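Local coordinates for GDSL-like protein (Roseburia intestinalis L1-82, PDB 6HFZ), which removes acetyl groups from acetylated beta-mannans as a two-domain carbohydrate esterase of the SGNH (GDSL-like) hydrolase superfamily, at residues Tyr18-Val23 with Glu61-Thr66; Ser84-Ala89 with Asp328-Asp333; Phe117-Glu122 with Ile335-Glu340. All coordinates share one frame; numbering follows the deposited sequence. Where two conformers were deposited one is given.

From the N terminus, the chain runs from helix 18-28 through strand 32-39 and helix 41-44 to helix 55-66; contact 1 closes this loop inside the SGNH hydrolase domain. It is complete before the others begin. Helices 84-96 and 115-129 follow, and each waits more than 200 residues for its partner on strand 329-336 and the loop after it, in the beta-rich second domain. Because both helices precede both partners, in the same order, contacts 2 and 3 cross, together tying the two domains. Their centres lie about 13 Å apart, and Ser84 OG sits 2.8 Å from Thr120 OG1, a probable hydrogen bond. Contact 1 is remote, its centre about 30 Å from that of contact 2.

Contact 1: Tyr18-Val23 with Glu61-Thr66; sequences YRLKKV and EWWKKT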
loop_
_atom_site.group_PDB
_atom_site.type_symbol
_atom_site.label_atom_id
_atom_site.label_comp_id
_atom_site.label_asym_id
_atom_site.label_seq_id
_atom_site.Cartn_x
_atom_site.Cartn_y
_atom_site.Cartn_z
ATOM N N TYR A 18 24.299 0.245 -2.806
ATOM C CA TYR A 18 24.794 1.522 -3.309
ATOM C C TYR A 18 23.965 2.707 -2.794
ATOM O O TYR A 18 24.513 3.659 -2.215
ATOM C CB TYR A 18 24.846 1.468 -4.834
ATOM C CG TYR A 18 25.290 2.758 -5.475
ATOM C CD1 TYR A 18 26.593 3.210 -5.344
ATOM C CD2 TYR A 18 24.399 3.532 -6.195
ATOM C CE1 TYR A 18 27.005 4.389 -5.943
ATOM C CE2 TYR A 18 24.785 4.720 -6.786
ATOM C CZ TYR A 18 26.094 5.144 -6.664
ATOM O OH TYR A 18 26.469 6.300 -7.261
ATOM N N ARG A 19 22.653 2.731 -3.073
ATOM C CA ARG A 19 21.846 3.902 -2.733
ATOM C C ARG A 19 21.755 4.086 -1.219
ATOM O O ARG A 19 21.848 5.185 -0.677
ATOM C CB ARG A 19 20.426 3.754 -3.296
ATOM C CG ARG A 19 20.331 3.953 -4.796
ATOM C CD ARG A 19 18.880 4.007 -5.238
ATOM N NE ARG A 19 18.767 4.040 -6.688
ATOM C CZ ARG A 19 17.644 4.318 -7.340
ATOM N NH1 ARG A 19 16.544 4.601 -6.656
ATOM N NH2 ARG A 19 17.635 4.297 -8.664
ATOM N N LEU A 20 21.544 2.966 -0.515
ATOM C CA LEU A 20 21.385 3.046 0.922
ATOM C C LEU A 20 22.681 3.576 1.573
ATOM O O LEU A 20 22.647 4.414 2.481
ATOM C CB LEU A 20 21.007 1.640 1.397
ATOM C CG LEU A 20 20.779 1.481 2.883
ATOM C CD1 LEU A 20 19.924 2.622 3.454
ATOM C CD2 LEU A 20 20.111 0.133 3.137
ATOM N N LYS A 21 23.833 3.165 1.031
ATOM C CA LYS A 21 25.091 3.598 1.608
ATOM C C LYS A 21 25.316 5.074 1.243
ATOM O O LYS A 21 25.856 5.810 2.050
ATOM C CB LYS A 21 26.241 2.699 1.159
ATOM C CG LYS A 21 26.393 1.417 1.973
ATOM C CD LYS A 21 27.305 0.415 1.310
ATOM C CE LYS A 21 27.745 -0.707 2.222
ATOM N NZ LYS A 21 28.724 -1.597 1.538
ATOM N N LYS A 22 24.871 5.501 0.054
ATOM C CA LYS A 22 24.962 6.921 -0.309
ATOM C C LYS A 22 24.128 7.768 0.656
ATOM O O LYS A 22 24.539 8.836 1.081
ATOM C CB LYS A 22 24.518 7.146 -1.750
ATOM C CG LYS A 22 25.604 6.982 -2.804
ATOM C CD LYS A 22 25.233 7.559 -4.188
ATOM C CE LYS A 22 24.396 8.830 -4.146
ATOM N NZ LYS A 22 24.237 9.461 -5.481
ATOM N N VAL A 23 22.953 7.281 1.074
ATOM C CA VAL A 23 22.132 8.029 2.010
ATOM C C VAL A 23 22.839 8.162 3.361
ATOM O O VAL A 23 22.847 9.245 3.964
ATOM C CB VAL A 23 20.732 7.400 2.177
ATOM C CG1 VAL A 23 19.950 8.100 3.275
ATOM C CG2 VAL A 23 19.986 7.429 0.849
ATOM N N GLU A 61 13.601 6.883 14.403
ATOM C CA GLU A 61 14.440 7.185 15.576
ATOM C C GLU A 61 15.845 6.597 15.377
ATOM O O GLU A 61 16.828 7.230 15.810
ATOM C CB GLU A 61 13.765 6.736 16.877
ATOM C CG GLU A 61 12.620 7.649 17.254
ATOM C CD GLU A 61 12.062 7.520 18.653
ATOM O OE1 GLU A 61 11.885 6.384 19.110
ATOM O OE2 GLU A 61 11.768 8.567 19.273
ATOM N N TRP A 62 15.961 5.409 14.753
ATOM C CA TRP A 62 17.273 4.858 14.398
ATOM C C TRP A 62 18.110 5.849 13.585
ATOM O O TRP A 62 19.273 6.040 13.918
ATOM C CB TRP A 62 17.204 3.490 13.698
ATOM C CG TRP A 62 18.535 2.880 13.388
ATOM C CD1 TRP A 62 19.240 2.014 14.173
ATOM C CD2 TRP A 62 19.334 3.096 12.211
ATOM N NE1 TRP A 62 20.424 1.692 13.567
ATOM C CE2 TRP A 62 20.526 2.367 12.376
ATOM C CE3 TRP A 62 19.190 3.879 11.064
ATOM C CZ2 TRP A 62 21.509 2.332 11.398
ATOM C CZ3 TRP A 62 20.172 3.855 10.109
ATOM C CH2 TRP A 62 21.340 3.112 10.287
ATOM N N TRP A 63 17.558 6.420 12.505
ATOM C CA TRP A 63 18.288 7.391 11.683
ATOM C C TRP A 63 18.767 8.569 12.562
ATOM O O TRP A 63 19.959 8.914 12.545
ATOM C CB TRP A 63 17.433 7.855 10.494
ATOM C CG TRP A 63 17.290 6.827 9.410
ATOM C CD1 TRP A 63 16.268 5.927 9.228
ATOM C CD2 TRP A 63 18.220 6.579 8.355
ATOM N NE1 TRP A 63 16.514 5.142 8.128
ATOM C CE2 TRP A 63 17.693 5.532 7.567
ATOM C CE3 TRP A 63 19.431 7.167 7.989
ATOM C CZ2 TRP A 63 18.362 5.049 6.446
ATOM C CZ3 TRP A 63 20.097 6.680 6.893
ATOM C CH2 TRP A 63 19.566 5.641 6.127
ATOM N N LYS A 64 17.845 9.177 13.302
ATOM C CA LYS A 64 18.164 10.337 14.190
ATOM C C LYS A 64 19.329 10.007 15.141
ATOM O O LYS A 64 20.260 10.802 15.276
ATOM C CB LYS A 64 16.946 10.751 15.008
ATOM C CG LYS A 64 15.835 11.395 14.205
ATOM C CD LYS A 64 14.680 11.811 15.063
ATOM C CE LYS A 64 15.034 12.929 16.018
ATOM N NZ LYS A 64 13.879 13.253 16.883
ATOM N N LYS A 65 19.281 8.830 15.783
ATOM C CA LYS A 65 20.250 8.450 16.828
ATOM C C LYS A 65 21.603 8.075 16.216
ATOM O O LYS A 65 22.677 8.357 16.777
ATOM C CB LYS A 65 19.729 7.279 17.671
ATOM C CG LYS A 65 20.593 6.951 18.882
ATOM C CD LYS A 65 20.696 8.105 19.900
ATOM C CE LYS A 65 21.859 7.983 20.874
ATOM N NZ LYS A 65 21.759 6.763 21.712
ATOM N N THR A 66 21.566 7.446 15.050
ATOM C CA THR A 66 22.773 7.012 14.397
ATOM C C THR A 66 23.517 8.220 13.814
ATOM O O THR A 66 24.722 8.181 13.794
ATOM C CB THR A 66 22.458 5.907 13.381
ATOM O OG1 THR A 66 21.782 4.880 14.108
ATOM C CG2 THR A 66 23.666 5.301 12.699
#
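Leu20 and Val23, one helical turn apart on helix 18-28, both reach the six-membered end of the Trp63 indole on helix 55-66. The contact is purely apolar and small, burying 117 Å² in all. Val23 CG1 comes within 3.8 Å of Trp63 CH2 and is nearly as near to CZ3, its side chain crossing the indole at about a right angle. Leu20 arrives at the ring edge, close to the indole plane, with CD1 4.0 Å from the same CH2 atom, so the two methyls share one corner of the ring. Trp63 has CG turned anti to its own carbonyl carbon (chi1 -74°), which sends the benzo end out toward the neighbouring helix. The backbones stay well separated, the nearest CA atoms, those of Val23 and Trp63, being 10.4 Å apart.

Both helices belong to the alpha/beta/alpha sandwich of the SGNH hydrolases, where helices pack on the two faces of a central, mainly parallel sheet. Here that sheet is close by: Val23 also touches Ala136 of strand 136-141, and Trp63 meets Phe102 of strand 102-106 edge-to-face.

Aromatic packing continues within helix 55-66. Trp62 turns its rim toward one face of the Trp63 indole, with CZ3 3.8 Å above the ring centre, while its side chain also touches helix 196-215.

The polar bonding is local. Thr66 OG1 donates to Trp62 O at 2.8 Å, and that carbonyl also accepts Thr66 N from the opposite face of its plane. The same hydroxyl oxygen stands 3.3 Å above the centre of the Trp62 ring plane.

Contact 2: Ser84-Ala89 with Asp328-Asp333; sequences SQFGVA and DKLELD
Leu332 pushes the two methyls of its fork against Gln85 and Phe86 at the start of helix 84-96. This is the seam between the two domains: the helix belongs to the SGNH hydrolase fold, while strand 329-336 pairs antiparallel with strand 288-295 in the beta-rich domain. Helix and strand run at 90° to each other, their axes 9.9 Å apart, and one side of the strand presents Leu330 and Leu332 to the helix.

The apolar packing has two parts. Leu332 CD1 lies 3.9 Å from Phe86 CB, tucked against the base of that side chain. Two residues earlier on the strand, Leu330 CD2 touches Phe86 CE2 at 3.7 Å, the two side chains crossing at about a right angle. Phe86 has CG anti to the backbone N (chi1 -177°), which carries its ring beyond Leu332 to Leu330.

Leu332 CD2 sits over the flat face of the Gln85 amide, 3.4 Å from CD and about as close to NE2. The extended Gln85 side chain passes this methyl with its amide bonded at both ends: OE1 is held by His116 NE2 and NE2 by Thr334 OG1, just beyond the segment. The second of these bonds itself spans the domains.

The charged groups lie within the beta-rich domain. Lys329 NZ forms a salt bridge with Glu331 OE1, which has a second cationic partner in Lys295. The other carboxylate oxygen turns back on the chain: Leu332 N donates to Glu331 OE2 at 2.9 Å, meeting it on the anti side with an N-H...O angle of 143°.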
loop_
_atom_site.group_PDB
_atom_site.type_symbol
_atom_site.label_atom_id
_atom_site.label_comp_id
_atom_site.label_asym_id
_atom_site.label_seq_id
_atom_site.Cartn_x
_atom_site.Cartn_y
_atom_site.Cartn_z
ATOM N N SER A 84 -0.580 -2.937 -2.654
ATOM C CA SER A 84 0.349 -2.322 -3.576
ATOM C C SER A 84 -0.391 -1.813 -4.816
ATOM O O SER A 84 0.127 -0.934 -5.504
ATOM C CB SER A 84 1.456 -3.268 -3.964
ATOM O OG SER A 84 0.959 -4.380 -4.698
ATOM N N GLN A 85 -1.590 -2.352 -5.098
ATOM C CA GLN A 85 -2.405 -1.838 -6.248
ATOM C C GLN A 85 -2.849 -0.390 -5.949
ATOM O O GLN A 85 -2.742 0.475 -6.814
ATOM C CB GLN A 85 -3.556 -2.796 -6.563
ATOM C CG GLN A 85 -4.369 -2.415 -7.793
ATOM C CD GLN A 85 -5.326 -3.529 -8.138
ATOM O OE1 GLN A 85 -5.448 -4.515 -7.411
ATOM N NE2 GLN A 85 -6.050 -3.389 -9.245
ATOM N N PHE A 86 -3.293 -0.108 -4.720
ATOM C CA PHE A 86 -3.560 1.302 -4.366
ATOM C C PHE A 86 -2.239 2.078 -4.269
ATOM O O PHE A 86 -2.130 3.217 -4.730
ATOM C CB PHE A 86 -4.408 1.373 -3.118
ATOM C CG PHE A 86 -4.820 2.764 -2.687
ATOM C CD1 PHE A 86 -5.032 3.782 -3.607
ATOM C CD2 PHE A 86 -5.066 3.030 -1.357
ATOM C CE1 PHE A 86 -5.437 5.049 -3.203
ATOM C CE2 PHE A 86 -5.483 4.295 -0.957
ATOM C CZ PHE A 86 -5.668 5.297 -1.884
ATOM N N GLY A 87 -1.195 1.428 -3.715
ATOM C CA GLY A 87 0.122 2.080 -3.574
ATOM C C GLY A 87 0.673 2.702 -4.856
ATOM O O GLY A 87 1.173 3.849 -4.841
ATOM N N VAL A 88 0.649 1.961 -5.948
ATOM C CA VAL A 88 1.199 2.490 -7.220
ATOM C C VAL A 88 0.367 3.680 -7.724
ATOM O O VAL A 88 0.955 4.650 -8.264
ATOM C CB VAL A 88 1.403 1.390 -8.295
ATOM C CG1 VAL A 88 0.081 0.791 -8.688
ATOM C CG2 VAL A 88 2.180 1.897 -9.505
ATOM N N ALA A 89 -0.943 3.678 -7.522
ATOM C CA ALA A 89 -1.851 4.783 -7.966
ATOM C C ALA A 89 -1.734 6.023 -7.082
ATOM O O ALA A 89 -2.069 7.059 -7.574
ATOM C CB ALA A 89 -3.282 4.328 -7.933
ATOM N N ASP A 328 -14.551 -0.001 8.703
ATOM C CA ASP A 328 -14.805 0.279 7.282
ATOM C C ASP A 328 -13.547 -0.103 6.487
ATOM O O ASP A 328 -12.409 0.094 6.964
ATOM C CB ASP A 328 -15.133 1.763 7.084
ATOM C CG ASP A 328 -16.473 2.213 7.654
ATOM O OD1 ASP A 328 -17.317 1.352 7.926
ATOM O OD2 ASP A 328 -16.631 3.423 7.852
ATOM N N LYS A 329 -13.748 -0.634 5.276
ATOM C CA LYS A 329 -12.652 -0.975 4.389
ATOM C C LYS A 329 -12.749 -0.086 3.151
ATOM O O LYS A 329 -13.859 0.132 2.591
ATOM C CB LYS A 329 -12.728 -2.450 4.006
ATOM C CG LYS A 329 -11.686 -2.949 3.006
ATOM C CD LYS A 329 -11.873 -4.407 2.638
ATOM C CE LYS A 329 -10.672 -4.981 1.916
ATOM N NZ LYS A 329 -11.000 -6.298 1.319
ATOM N N LEU A 330 -11.592 0.389 2.714
ATOM C CA LEU A 330 -11.450 1.027 1.395
ATOM C C LEU A 330 -11.224 -0.065 0.340
ATOM O O LEU A 330 -10.096 -0.463 0.016
ATOM C CB LEU A 330 -10.310 2.036 1.468
ATOM C CG LEU A 330 -9.957 2.698 0.146
ATOM C CD1 LEU A 330 -11.192 3.288 -0.520
ATOM C CD2 LEU A 330 -8.873 3.729 0.295
ATOM N N GLU A 331 -12.332 -0.591 -0.207
ATOM C CA GLU A 331 -12.260 -1.719 -1.094
ATOM C C GLU A 331 -11.671 -1.275 -2.437
ATOM O O GLU A 331 -11.925 -0.149 -2.913
ATOM C CB GLU A 331 -13.627 -2.378 -1.235
ATOM C CG GLU A 331 -13.593 -3.680 -2.039
ATOM C CD GLU A 331 -12.648 -4.733 -1.470
ATOM O OE1 GLU A 331 -13.106 -5.475 -0.596
ATOM O OE2 GLU A 331 -11.427 -4.764 -1.837
ATOM N N LEU A 332 -10.915 -2.182 -3.076
ATOM C CA LEU A 332 -10.444 -1.964 -4.454
ATOM C C LEU A 332 -10.673 -3.257 -5.233
ATOM O O LEU A 332 -10.031 -4.272 -4.919
ATOM C CB LEU A 332 -8.973 -1.565 -4.440
ATOM C CG LEU A 332 -8.386 -1.027 -5.746
ATOM C CD1 LEU A 332 -7.118 -0.238 -5.479
ATOM C CD2 LEU A 332 -8.129 -2.124 -6.761
ATOM N N ASP A 333 -11.557 -3.207 -6.223
ATOM C CA ASP A 333 -11.911 -4.380 -7.010
ATOM C C ASP A 333 -11.388 -4.194 -8.416
ATOM O O ASP A 333 -11.622 -3.129 -9.066
ATOM C CB ASP A 333 -13.416 -4.640 -7.049
ATOM C CG ASP A 333 -14.100 -5.102 -5.778
ATOM O OD1 ASP A 333 -13.440 -5.703 -4.913
ATOM O OD2 ASP A 333 -15.349 -4.932 -5.707
#

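Contact 3: Phe117-Glu122 with Ile335-Glu340; sequences FMETYE and ILEHGE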
loop_
_atom_site.group_PDB
_atom_site.type_symbol
_atom_site.label_atom_id
_atom_site.label_comp_id
_atom_site.label_asym_id
_atom_site.label_seq_id
_atom_site.Cartn_x
_atom_site.Cartn_y
_atom_site.Cartn_z
ATOM N N PHE A 117 -0.828 -9.455 -7.794
ATOM C CA PHE A 117 -0.091 -8.617 -6.858
ATOM C C PHE A 117 1.410 -8.564 -7.155
ATOM O O PHE A 117 2.060 -7.547 -6.878
ATOM C CB PHE A 117 -0.477 -8.992 -5.415
ATOM C CG PHE A 117 -1.862 -8.507 -5.061
ATOM C CD1 PHE A 117 -2.142 -7.148 -4.953
ATOM C CD2 PHE A 117 -2.901 -9.411 -4.850
ATOM C CE1 PHE A 117 -3.430 -6.711 -4.689
ATOM C CE2 PHE A 117 -4.182 -8.970 -4.542
ATOM C CZ PHE A 117 -4.442 -7.621 -4.461
HETATM N N MSE A 118 1.984 -9.626 -7.731
HETATM C CA MSE A 118 3.353 -9.527 -8.224
HETATM C C MSE A 118 3.437 -8.385 -9.239
HETATM O O MSE A 118 4.386 -7.593 -9.219
HETATM C CB MSE A 118 3.979 -10.782 -8.832
HETATM C CG MSE A 118 5.462 -10.568 -8.925
HETATM SE SE MSE A 118 6.398 -12.260 -9.326
HETATM C CE MSE A 118 5.018 -13.045 -10.495
ATOM N N GLU A 119 2.430 -8.298 -10.110
ATOM C CA GLU A 119 2.412 -7.290 -11.168
ATOM C C GLU A 119 2.203 -5.877 -10.600
ATOM O O GLU A 119 2.921 -4.952 -10.976
ATOM C CB GLU A 119 1.347 -7.655 -12.207
ATOM C CG GLU A 119 1.439 -6.800 -13.459
ATOM C CD GLU A 119 0.471 -7.139 -14.589
ATOM O OE1 GLU A 119 -0.313 -8.110 -14.463
ATOM O OE2 GLU A 119 0.466 -6.417 -15.583
ATOM N N THR A 120 1.253 -5.724 -9.672
ATOM C CA THR A 120 1.024 -4.408 -9.064
ATOM C C THR A 120 2.259 -3.972 -8.258
ATOM O O THR A 120 2.663 -2.802 -8.309
ATOM C CB THR A 120 -0.283 -4.313 -8.273
ATOM O OG1 THR A 120 -0.184 -5.190 -7.140
ATOM C CG2 THR A 120 -1.507 -4.705 -9.074
ATOM N N TYR A 121 2.830 -4.859 -7.440
ATOM C CA TYR A 121 4.050 -4.532 -6.678
ATOM C C TYR A 121 5.226 -4.169 -7.593
ATOM O O TYR A 121 5.987 -3.254 -7.277
ATOM C CB TYR A 121 4.375 -5.723 -5.800
ATOM C CG TYR A 121 5.335 -5.552 -4.669
ATOM C CD1 TYR A 121 4.876 -5.132 -3.436
ATOM C CD2 TYR A 121 6.641 -6.022 -4.776
ATOM C CE1 TYR A 121 5.704 -5.123 -2.337
ATOM C CE2 TYR A 121 7.483 -6.009 -3.684
ATOM C CZ TYR A 121 7.007 -5.556 -2.464
ATOM O OH TYR A 121 7.786 -5.601 -1.335
ATOM N N GLU A 122 5.372 -4.870 -8.735
ATOM C CA GLU A 122 6.424 -4.519 -9.675
ATOM C C GLU A 122 6.229 -3.075 -10.190
ATOM O O GLU A 122 7.210 -2.304 -10.227
ATOM C CB GLU A 122 6.527 -5.493 -10.852
ATOM C CG GLU A 122 7.640 -5.069 -11.786
ATOM C CD GLU A 122 8.105 -6.123 -12.773
ATOM O OE1 GLU A 122 9.355 -6.207 -13.008
ATOM O OE2 GLU A 122 7.270 -6.876 -13.238
ATOM N N ILE A 335 -11.748 -4.719 -12.188
ATOM C CA ILE A 335 -12.961 -4.953 -13.030
ATOM C C ILE A 335 -12.562 -5.473 -14.411
ATOM O O ILE A 335 -13.240 -6.370 -14.937
ATOM C CB ILE A 335 -13.836 -3.682 -13.121
ATOM C CG1 ILE A 335 -14.231 -3.145 -11.746
ATOM C CG2 ILE A 335 -15.068 -3.936 -13.961
ATOM C CD1 ILE A 335 -14.800 -4.182 -10.827
ATOM N N LEU A 336 -11.545 -4.851 -15.014
ATOM C CA LEU A 336 -10.964 -5.209 -16.302
ATOM C C LEU A 336 -9.465 -5.388 -16.085
ATOM O O LEU A 336 -8.838 -4.482 -15.534
ATOM C CB LEU A 336 -11.170 -4.089 -17.329
ATOM C CG LEU A 336 -10.633 -4.383 -18.735
ATOM C CD1 LEU A 336 -11.379 -5.575 -19.352
ATOM C CD2 LEU A 336 -10.721 -3.169 -19.636
ATOM N N GLU A 337 -8.907 -6.502 -16.570
ATOM C CA GLU A 337 -7.466 -6.688 -16.528
ATOM C C GLU A 337 -6.948 -7.215 -17.883
ATOM O O GLU A 337 -7.496 -8.168 -18.448
ATOM C CB GLU A 337 -7.086 -7.639 -15.398
ATOM C CG GLU A 337 -5.581 -7.743 -15.220
ATOM C CD GLU A 337 -5.122 -8.466 -13.965
ATOM O OE1 GLU A 337 -5.439 -9.663 -13.812
ATOM O OE2 GLU A 337 -4.412 -7.830 -13.165
ATOM N N HIS A 338 -5.882 -6.570 -18.362
ATOM C CA HIS A 338 -5.165 -6.891 -19.577
ATOM C C HIS A 338 -6.123 -6.844 -20.778
ATOM O O HIS A 338 -6.039 -7.692 -21.659
ATOM C CB HIS A 338 -4.441 -8.226 -19.452
ATOM C CG HIS A 338 -3.433 -8.292 -18.359
ATOM N ND1 HIS A 338 -3.010 -9.493 -17.843
ATOM C CD2 HIS A 338 -2.761 -7.317 -17.706
ATOM C CE1 HIS A 338 -2.127 -9.265 -16.882
ATOM N NE2 HIS A 338 -1.963 -7.925 -16.777
ATOM N N GLY A 339 -7.012 -5.845 -20.777
ATOM C CA GLY A 339 -7.943 -5.568 -21.842
ATOM C C GLY A 339 -7.318 -4.709 -22.918
ATOM O O GLY A 339 -6.125 -4.558 -22.991
ATOM N N GLU A 340 -8.177 -4.152 -23.768
ATOM C CA GLU A 340 -7.748 -3.286 -24.815
ATOM C C GLU A 340 -7.411 -1.949 -24.169
ATOM O O GLU A 340 -8.144 -1.464 -23.280
ATOM C CB GLU A 340 -8.846 -3.150 -25.870
ATOM C CG GLU A 340 -8.543 -2.154 -26.962
ATOM C CD GLU A 340 -9.594 -2.122 -28.057
ATOM O OE1 GLU A 340 -9.193 -1.883 -29.211
ATOM O OE2 GLU A 340 -10.818 -2.346 -27.752
#
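His338 and Glu119 extend toward each other from opposite directions and meet in a His-carboxylate hydrogen bond. It bridges the two domains, with Glu119 on helix 115-129 of the SGNH hydrolase fold and His338 in the loop that follows strand 329-336 of the beta-rich domain. That strand ends with a classic beta bulge, Ile335 and Leu336 both facing Ile289.

Glu119 CG stands anti to the backbone N (chi1 -170°), and the extended chain beyond it carries the carboxylate to the imidazole edge. NE2 of His338 shares its proton between the two oxygens, each using its syn lone pair. Glu119 OE1 is nearer to NE2, at 2.8 Å, and close to the ring plane; OE2, at 3.1 Å, tilts from that plane but gives the straighter bond, 153°. The carboxylate and the ring are twisted 36° apart.

Glu119 OE2 is also bonded to Thr234 OG1, so three bonds reach the carboxylate. Glu337 OE2, a like charge 4.3 Å from Glu119 OE1, is bonded to Tyr235 OH and His116 ND1, which probably eases the repulsion. Glu337 also covers one face of the imidazole, with its CG 3.7 Å above the centre of the His338 ring plane.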